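Local coordinates for porin B (Pseudomonas putida, PDB 4GEY), which probably forms a carbohydrate-selective channel through the outer membrane for the uptake of sugars such as glucose, at residues G229-W241 with E251-A263. The protein carries 2 engineered substitutions. Sequence-based numbering, arbitrary orientation.
Sequences GTKGAIMPMEAVW and EYRLGYYYSTAKA. Engineered in segment 229-241: Met235 (natural residue Leu), Met237 (natural residue Val). With C8E ((hydroxyethyloxy)tri(ethyloxy)octane), chain C.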
ATOM      1  N   GLY A 229      -5.210  11.839 -20.906  1.00 36.88           N
ATOM      2  CA  GLY A 229      -4.465  10.605 -20.724  1.00 35.69           C
ATOM      3  C   GLY A 229      -5.228   9.466 -20.054  1.00 44.84           C
ATOM      4  O   GLY A 229      -4.683   8.383 -19.884  1.00 43.12           O
ATOM      5  N   THR A 230      -6.478   9.706 -19.660  1.00 34.89           N
ATOM      6  CA  THR A 230      -7.349   8.651 -19.137  1.00 38.30           C
ATOM      7  C   THR A 230      -7.472   7.464 -20.105  1.00 42.49           C
ATOM      8  O   THR A 230      -7.789   7.640 -21.292  1.00 35.98           O
ATOM      9  CB  THR A 230      -8.759   9.198 -18.833  1.00 41.36           C
ATOM     10  OG1 THR A 230      -8.689  10.094 -17.722  1.00 50.19           O
ATOM     11  CG2 THR A 230      -9.725   8.073 -18.500  1.00 34.39           C
ATOM     12  N   LYS A 231      -7.219   6.258 -19.596  1.00 38.51           N
ATOM     13  CA  LYS A 231      -7.262   5.058 -20.431  1.00 37.93           C
ATOM     14  C   LYS A 231      -8.541   4.248 -20.210  1.00 35.87           C
ATOM     15  O   LYS A 231      -8.862   3.354 -20.988  1.00 34.56           O
ATOM     16  CB  LYS A 231      -6.013   4.187 -20.219  1.00 37.76           C
ATOM     17  CG  LYS A 231      -4.680   4.848 -20.645  1.00 32.97           C
ATOM     18  CD  LYS A 231      -4.723   5.333 -22.093  1.00 52.68           C
ATOM     19  CE  LYS A 231      -3.424   6.010 -22.522  1.00 54.96           C
ATOM     20  NZ  LYS A 231      -3.553   6.738 -23.831  1.00 58.35           N
ATOM     21  N   GLY A 232      -9.278   4.602 -19.168  1.00 33.42           N
ATOM     22  CA  GLY A 232     -10.428   3.842 -18.734  1.00 33.35           C
ATOM     23  C   GLY A 232     -10.747   4.128 -17.277  1.00 40.76           C
ATOM     24  O   GLY A 232     -10.372   5.160 -16.739  1.00 34.21           O
ATOM     25  N   ALA A 233     -11.432   3.194 -16.632  1.00 47.51           N
ATOM     26  CA  ALA A 233     -11.913   3.386 -15.273  1.00 43.87           C
ATOM     27  C   ALA A 233     -11.630   2.136 -14.472  1.00 30.03           C
ATOM     28  O   ALA A 233     -11.686   1.030 -15.008  1.00 40.04           O
ATOM     29  CB  ALA A 233     -13.422   3.659 -15.296  1.00 32.01           C
ATOM     30  N   ILE A 234     -11.326   2.293 -13.193  1.00 28.99           N
ATOM     31  CA  ILE A 234     -11.296   1.135 -12.305  1.00 41.17           C
ATOM     32  C   ILE A 234     -12.529   1.133 -11.424  1.00 28.25           C
ATOM     33  O   ILE A 234     -12.913   2.147 -10.853  1.00 39.01           O
ATOM     34  CB  ILE A 234     -10.042   1.071 -11.412  1.00 41.46           C
ATOM     35  CG1 ILE A 234      -8.779   0.945 -12.271  1.00 34.50           C
ATOM     36  CG2 ILE A 234     -10.160  -0.094 -10.406  1.00 26.28           C
ATOM     37  CD1 ILE A 234      -7.506   0.787 -11.459  1.00 25.85           C
HETATM   38  N   MSE A 235     -13.156  -0.022 -11.329  1.00 32.72           N
HETATM   39  CA  MSE A 235     -14.412  -0.138 -10.631  1.00 29.86           C
HETATM   40  C   MSE A 235     -14.272  -1.199  -9.549  1.00 31.52           C
HETATM   41  O   MSE A 235     -14.461  -2.378  -9.816  1.00 34.94           O
HETATM   42  CB  MSE A 235     -15.476  -0.547 -11.633  1.00 29.90           C
HETATM   43  CG  MSE A 235     -16.865  -0.633 -11.075  1.00 51.25           C
HETATM   44 SE   MSE A 235     -17.987  -1.645 -12.313  1.00 87.81          SE
HETATM   45  CE  MSE A 235     -17.826  -3.452 -11.562  1.00 53.83           C
ATOM     46  N   PRO A 236     -13.904  -0.788  -8.330  1.00 27.05           N
ATOM     47  CA  PRO A 236     -13.813  -1.743  -7.222  1.00 32.07           C
ATOM     48  C   PRO A 236     -15.142  -1.917  -6.510  1.00 29.15           C
ATOM     49  O   PRO A 236     -15.910  -0.954  -6.447  1.00 31.54           O
ATOM     50  CB  PRO A 236     -12.805  -1.081  -6.275  1.00 28.24           C
ATOM     51  CG  PRO A 236     -12.944   0.352  -6.526  1.00 27.84           C
ATOM     52  CD  PRO A 236     -13.372   0.531  -7.966  1.00 31.08           C
HETATM   53  N   MSE A 237     -15.408  -3.123  -6.005  1.00 30.79           N
HETATM   54  CA  MSE A 237     -16.569  -3.396  -5.140  1.00 33.01           C
HETATM   55  C   MSE A 237     -16.090  -4.087  -3.874  1.00 27.94           C
HETATM   56  O   MSE A 237     -15.092  -4.803  -3.897  1.00 33.81           O
HETATM   57  CB  MSE A 237     -17.575  -4.317  -5.829  1.00 30.69           C
HETATM   58  CG  MSE A 237     -17.870  -3.961  -7.256  1.00 37.43           C
HETATM   59 SE   MSE A 237     -18.792  -5.419  -8.184  1.00 55.87          SE
HETATM   60  CE  MSE A 237     -20.503  -5.355  -7.232  1.00 81.04           C
ATOM     61  N   GLU A 238     -16.802  -3.907  -2.774  1.00 26.78           N
ATOM     62  CA  GLU A 238     -16.330  -4.493  -1.526  1.00 28.96           C
ATOM     63  C   GLU A 238     -17.413  -4.675  -0.484  1.00 26.51           C
ATOM     64  O   GLU A 238     -18.344  -3.878  -0.385  1.00 41.05           O
ATOM     65  CB  GLU A 238     -15.214  -3.636  -0.936  1.00 25.17           C
ATOM     66  CG  GLU A 238     -14.313  -4.366   0.028  1.00 28.53           C
ATOM     67  CD  GLU A 238     -13.159  -3.499   0.489  1.00 28.40           C
ATOM     68  OE1 GLU A 238     -13.300  -2.252   0.464  1.00 33.52           O
ATOM     69  OE2 GLU A 238     -12.110  -4.062   0.862  1.00 29.17           O
ATOM     70  N   ALA A 239     -17.275  -5.738   0.293  1.00 28.16           N
ATOM     71  CA  ALA A 239     -18.096  -5.942   1.472  1.00 27.52           C
ATOM     72  C   ALA A 239     -17.144  -5.972   2.651  1.00 26.11           C
ATOM     73  O   ALA A 239     -16.102  -6.629   2.587  1.00 35.96           O
ATOM     74  CB  ALA A 239     -18.875  -7.246   1.366  1.00 27.62           C
ATOM     75  N   VAL A 240     -17.483  -5.239   3.708  1.00 40.14           N
ATOM     76  CA  VAL A 240     -16.616  -5.129   4.880  1.00 25.58           C
ATOM     77  C   VAL A 240     -17.393  -5.441   6.157  1.00 29.33           C
ATOM     78  O   VAL A 240     -18.276  -4.684   6.567  1.00 30.58           O
ATOM     79  CB  VAL A 240     -15.949  -3.738   4.959  1.00 27.28           C
ATOM     80  CG1 VAL A 240     -15.208  -3.555   6.269  1.00 24.66           C
ATOM     81  CG2 VAL A 240     -15.009  -3.530   3.781  1.00 24.49           C
ATOM     82  N   TRP A 241     -17.062  -6.576   6.772  1.00 27.46           N
ATOM     83  CA  TRP A 241     -17.714  -7.027   8.000  1.00 34.73           C
ATOM     84  C   TRP A 241     -16.793  -6.771   9.203  1.00 32.46           C
ATOM     85  O   TRP A 241     -15.638  -7.215   9.212  1.00 29.34           O
ATOM     86  CB  TRP A 241     -18.015  -8.519   7.886  1.00 27.42           C
ATOM     87  CG  TRP A 241     -18.765  -9.123   9.042  1.00 37.46           C
ATOM     88  CD1 TRP A 241     -19.695  -8.514   9.826  1.00 28.83           C
ATOM     89  CD2 TRP A 241     -18.645 -10.470   9.529  1.00 34.83           C
ATOM     90  NE1 TRP A 241     -20.177  -9.400  10.761  1.00 35.34           N
ATOM     91  CE2 TRP A 241     -19.544 -10.605  10.605  1.00 40.17           C
ATOM     92  CE3 TRP A 241     -17.868 -11.574   9.155  1.00 28.64           C
ATOM     93  CZ2 TRP A 241     -19.687 -11.800  11.317  1.00 30.42           C
ATOM     94  CZ3 TRP A 241     -18.015 -12.762   9.856  1.00 29.41           C
ATOM     95  CH2 TRP A 241     -18.914 -12.863  10.927  1.00 31.97           C
ATOM     96  N   GLU A 251     -12.125  -7.288  11.530  1.00 30.98           N
ATOM     97  CA  GLU A 251     -12.581  -6.678  10.289  1.00 28.85           C
ATOM     98  C   GLU A 251     -12.282  -7.586   9.093  1.00 26.05           C
ATOM     99  O   GLU A 251     -11.134  -7.936   8.833  1.00 31.34           O
ATOM    100  CB  GLU A 251     -11.928  -5.309  10.107  1.00 23.90           C
ATOM    101  CG  GLU A 251     -12.404  -4.552   8.888  1.00 41.98           C
ATOM    102  CD  GLU A 251     -11.504  -3.379   8.558  1.00 43.77           C
ATOM    103  OE1 GLU A 251     -11.487  -2.400   9.338  1.00 49.35           O
ATOM    104  OE2 GLU A 251     -10.801  -3.444   7.526  1.00 36.64           O
ATOM    105  N   TYR A 252     -13.321  -7.978   8.373  1.00 30.37           N
ATOM    106  CA  TYR A 252     -13.147  -8.876   7.241  1.00 32.49           C
ATOM    107  C   TYR A 252     -13.637  -8.213   5.962  1.00 33.01           C
ATOM    108  O   TYR A 252     -14.750  -7.708   5.918  1.00 39.91           O
ATOM    109  CB  TYR A 252     -13.869 -10.209   7.500  1.00 27.51           C
ATOM    110  CG  TYR A 252     -13.386 -10.892   8.760  1.00 26.17           C
ATOM    111  CD1 TYR A 252     -13.939 -10.575   9.993  1.00 29.63           C
ATOM    112  CD2 TYR A 252     -12.358 -11.824   8.727  1.00 25.64           C
ATOM    113  CE1 TYR A 252     -13.504 -11.166  11.144  1.00 26.54           C
ATOM    114  CE2 TYR A 252     -11.913 -12.432   9.886  1.00 25.96           C
ATOM    115  CZ  TYR A 252     -12.495 -12.092  11.089  1.00 34.22           C
ATOM    116  OH  TYR A 252     -12.076 -12.663  12.261  1.00 35.95           O
ATOM    117  N   ARG A 253     -12.791  -8.210   4.937  1.00 24.15           N
ATOM    118  CA  ARG A 253     -13.097  -7.570   3.663  1.00 26.84           C
ATOM    119  C   ARG A 253     -13.084  -8.570   2.539  1.00 28.00           C
ATOM    120  O   ARG A 253     -12.161  -9.381   2.449  1.00 26.80           O
ATOM    121  CB  ARG A 253     -12.044  -6.521   3.305  1.00 27.27           C
ATOM    122  CG  ARG A 253     -11.874  -5.395   4.302  1.00 28.99           C
ATOM    123  CD  ARG A 253     -11.110  -4.250   3.680  1.00 27.02           C
ATOM    124  NE  ARG A 253     -11.078  -3.092   4.562  1.00 43.38           N
ATOM    125  CZ  ARG A 253     -11.643  -1.918   4.297  1.00 40.44           C
ATOM    126  NH1 ARG A 253     -12.287  -1.721   3.156  1.00 34.50           N
ATOM    127  NH2 ARG A 253     -11.546  -0.939   5.186  1.00 43.51           N
ATOM    128  N   LEU A 254     -14.086  -8.496   1.669  1.00 24.96           N
ATOM    129  CA  LEU A 254     -14.083  -9.280   0.443  1.00 25.31           C
ATOM    130  C   LEU A 254     -14.404  -8.341  -0.714  1.00 29.30           C
ATOM    131  O   LEU A 254     -15.389  -7.600  -0.661  1.00 31.63           O
ATOM    132  CB  LEU A 254     -15.085 -10.435   0.518  1.00 26.24           C
ATOM    133  CG  LEU A 254     -15.422 -11.166  -0.792  1.00 29.76           C
ATOM    134  CD1 LEU A 254     -14.325 -12.118  -1.235  1.00 29.92           C
ATOM    135  CD2 LEU A 254     -16.711 -11.916  -0.651  1.00 27.98           C
ATOM    136  N   GLY A 255     -13.564  -8.355  -1.750  1.00 34.98           N
ATOM    137  CA  GLY A 255     -13.720  -7.422  -2.855  1.00 25.30           C
ATOM    138  C   GLY A 255     -13.350  -7.927  -4.237  1.00 30.85           C
ATOM    139  O   GLY A 255     -12.707  -8.966  -4.403  1.00 31.94           O
ATOM    140  N   TYR A 256     -13.759  -7.155  -5.236  1.00 26.02           N
ATOM    141  CA  TYR A 256     -13.507  -7.455  -6.637  1.00 26.47           C
ATOM    142  C   TYR A 256     -13.239  -6.119  -7.338  1.00 35.59           C
ATOM    143  O   TYR A 256     -13.840  -5.102  -6.989  1.00 35.69           O
ATOM    144  CB  TYR A 256     -14.725  -8.176  -7.233  1.00 27.60           C
ATOM    145  CG  TYR A 256     -14.754  -8.242  -8.742  1.00 33.54           C
ATOM    146  CD1 TYR A 256     -14.130  -9.282  -9.431  1.00 29.73           C
ATOM    147  CD2 TYR A 256     -15.407  -7.266  -9.484  1.00 28.94           C
ATOM    148  CE1 TYR A 256     -14.147  -9.331 -10.816  1.00 29.34           C
ATOM    149  CE2 TYR A 256     -15.425  -7.307 -10.860  1.00 29.73           C
ATOM    150  CZ  TYR A 256     -14.805  -8.340 -11.525  1.00 46.28           C
ATOM    151  OH  TYR A 256     -14.848  -8.379 -12.904  1.00 30.85           O
ATOM    152  N   TYR A 257     -12.320  -6.097  -8.295  1.00 26.33           N
ATOM    153  CA  TYR A 257     -12.119  -4.889  -9.103  1.00 33.52           C
ATOM    154  C   TYR A 257     -12.240  -5.213 -10.588  1.00 37.88           C
ATOM    155  O   TYR A 257     -11.950  -6.335 -11.021  1.00 40.14           O
ATOM    156  CB  TYR A 257     -10.759  -4.220  -8.832  1.00 25.60           C
ATOM    157  CG  TYR A 257      -9.578  -5.095  -9.169  1.00 25.26           C
ATOM    158  CD1 TYR A 257      -9.033  -5.099 -10.439  1.00 26.39           C
ATOM    159  CD2 TYR A 257      -9.021  -5.929  -8.220  1.00 36.86           C
ATOM    160  CE1 TYR A 257      -7.972  -5.911 -10.757  1.00 25.45           C
ATOM    161  CE2 TYR A 257      -7.947  -6.744  -8.529  1.00 34.48           C
ATOM    162  CZ  TYR A 257      -7.433  -6.731  -9.801  1.00 31.50           C
ATOM    163  OH  TYR A 257      -6.376  -7.545 -10.117  1.00 31.10           O
ATOM    164  N   TYR A 258     -12.653  -4.214 -11.358  1.00 32.36           N
ATOM    165  CA  TYR A 258     -12.738  -4.344 -12.801  1.00 35.01           C
ATOM    166  C   TYR A 258     -12.202  -3.065 -13.423  1.00 34.74           C
ATOM    167  O   TYR A 258     -12.546  -1.960 -12.995  1.00 35.97           O
ATOM    168  CB  TYR A 258     -14.177  -4.613 -13.253  1.00 30.13           C
ATOM    169  CG  TYR A 258     -14.305  -4.849 -14.741  1.00 37.06           C
ATOM    170  CD1 TYR A 258     -14.055  -6.107 -15.300  1.00 31.67           C
ATOM    171  CD2 TYR A 258     -14.684  -3.820 -15.598  1.00 40.70           C
ATOM    172  CE1 TYR A 258     -14.179  -6.319 -16.667  1.00 32.85           C
ATOM    173  CE2 TYR A 258     -14.796  -4.029 -16.966  1.00 33.32           C
ATOM    174  CZ  TYR A 258     -14.546  -5.276 -17.488  1.00 33.67           C
ATOM    175  OH  TYR A 258     -14.669  -5.468 -18.845  1.00 41.16           O
ATOM    176  N   SER A 259     -11.348  -3.219 -14.424  1.00 31.19           N
ATOM    177  CA  SER A 259     -10.681  -2.080 -15.015  1.00 30.22           C
ATOM    178  C   SER A 259     -10.972  -2.012 -16.492  1.00 31.50           C
ATOM    179  O   SER A 259     -10.698  -2.956 -17.215  1.00 35.12           O
ATOM    180  CB  SER A 259      -9.178  -2.185 -14.801  1.00 33.56           C
ATOM    181  OG  SER A 259      -8.504  -1.115 -15.445  1.00 40.76           O
ATOM    182  N   THR A 260     -11.493  -0.879 -16.944  1.00 31.49           N
ATOM    183  CA  THR A 260     -11.977  -0.764 -18.311  1.00 32.88           C
ATOM    184  C   THR A 260     -10.915  -0.353 -19.320  1.00 33.25           C
ATOM    185  O   THR A 260     -11.215  -0.148 -20.486  1.00 44.43           O
ATOM    186  CB  THR A 260     -13.174   0.197 -18.390  1.00 35.41           C
ATOM    187  OG1 THR A 260     -12.740   1.540 -18.119  1.00 35.86           O
ATOM    188  CG2 THR A 260     -14.236  -0.208 -17.377  1.00 33.47           C
ATOM    189  N   ALA A 261      -9.671  -0.238 -18.878  1.00 37.24           N
ATOM    190  CA  ALA A 261      -8.585   0.135 -19.786  1.00 43.18           C
ATOM    191  C   ALA A 261      -7.964  -1.083 -20.492  1.00 43.24           C
ATOM    192  O   ALA A 261      -8.018  -2.201 -19.979  1.00 42.78           O
ATOM    193  CB  ALA A 261      -7.527   0.930 -19.043  1.00 31.54           C
ATOM    194  N   LYS A 262      -7.387  -0.864 -21.673  1.00 44.99           N
ATOM    195  CA  LYS A 262      -6.700  -1.928 -22.402  1.00 33.97           C
ATOM    196  C   LYS A 262      -5.467  -2.406 -21.636  1.00 32.64           C
ATOM    197  O   LYS A 262      -4.683  -1.600 -21.154  1.00 31.95           O
ATOM    198  CB  LYS A 262      -6.252  -1.442 -23.790  1.00 35.27           C
ATOM    199  CG  LYS A 262      -7.358  -1.064 -24.748  1.00 52.98           C
ATOM    200  CD  LYS A 262      -6.811  -0.656 -26.115  1.00 52.85           C
ATOM    201  N   ALA A 263      -5.301  -3.720 -21.534  1.00 32.41           N
ATOM    202  CA  ALA A 263      -4.065  -4.302 -21.021  1.00 31.43           C
ATOM    203  C   ALA A 263      -3.466  -5.341 -21.991  1.00 40.32           C
ATOM    204  O   ALA A 263      -4.199  -6.019 -22.736  1.00 34.69           O
ATOM    205  CB  ALA A 263      -4.304  -4.925 -19.671  1.00 30.30           C
TER
HETATM  206  C1  C8E C 502     -17.661  -9.699  -4.244  1.00 36.30           C
HETATM  207  C2  C8E C 502     -17.875  -8.220  -3.987  1.00 34.38           C
HETATM  208  C3  C8E C 502     -19.091  -8.056  -3.084  1.00 43.38           C
HETATM  209  C4  C8E C 502     -20.153  -7.173  -3.728  1.00 43.99           C
HETATM  210  C5  C8E C 502     -20.579  -6.044  -2.799  1.00 40.34           C
HETATM  211  C6  C8E C 502     -20.606  -4.724  -3.564  1.00 39.44           C
HETATM  212  C7  C8E C 502     -22.028  -4.197  -3.702  1.00 43.63           C
HETATM  213  C8  C8E C 502     -22.082  -2.778  -4.258  1.00 48.11           C
HETATM  214  O9  C8E C 502     -22.580  -1.901  -3.264  1.00 52.98           O
HETATM  215  C10 C8E C 502     -23.274  -0.788  -3.804  1.00 55.13           C
HETATM  216  C11 C8E C 502     -23.663   0.216  -2.718  1.00 51.13           C
HETATM  217  O12 C8E C 502     -24.744   1.020  -3.157  1.00 51.17           O
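Strands 232-241 and 251-259 run antiparallel, their axes 4.5 Å apart at the closest point, and the engineered selenomethionines Met235 and Met237, with Ala239 and Trp241, form hydrogen-bonded pairs with Tyr258, Tyr256, Leu254 and Tyr252. Met235 N meets Tyr258 O at 2.6 Å, and Tyr258 N bonds back to Met235 O. At the loop end Thr260 extends the ladder through its side chain, OG1 accepting Ala233 N at 2.6 Å while Thr260 N returns a bond to Ala233 O. The two strands make a hairpin in the wall of an outer-membrane beta-barrel porin, flanked by strands 203-212 and 282-298. The face of Met237, Trp241 and Tyr256 meets detergent: Met237 rests CE on the C8E alkyl tail, 3.7 Å from C6, and its SE lies obliquely beside Tyr256, 4.1 Å from CD2. Farther along this face, the side chains of Trp241 and Tyr252 lie side by side, their rings oblique, with planes at 40°. The reverse face holds a salt-bridge network. Glu238, with CG anti to its backbone N (chi1 -158°) and an extended chain, reaches past the Leu254 carbonyl, CG 3.5 Å from Leu254 O, to Arg253, where OE1 lies at the guanidinium edge, 2.9 Å from NH1 in a weak, bent bond. Arg253 NE turns to Glu251 OE2, 3.0 Å away, and Val240 CG2 covers one guanidinium face. A leucine in place of Arg253 would probably leave two carboxylates, Glu238 and Glu251, without their shared cation. Gln206, Trp292 and the backbone N of Asn159 also hold the Glu238 carboxylate, and the ring of Tyr257 on the same face hydrogen-bonds through OH to His319 ND1.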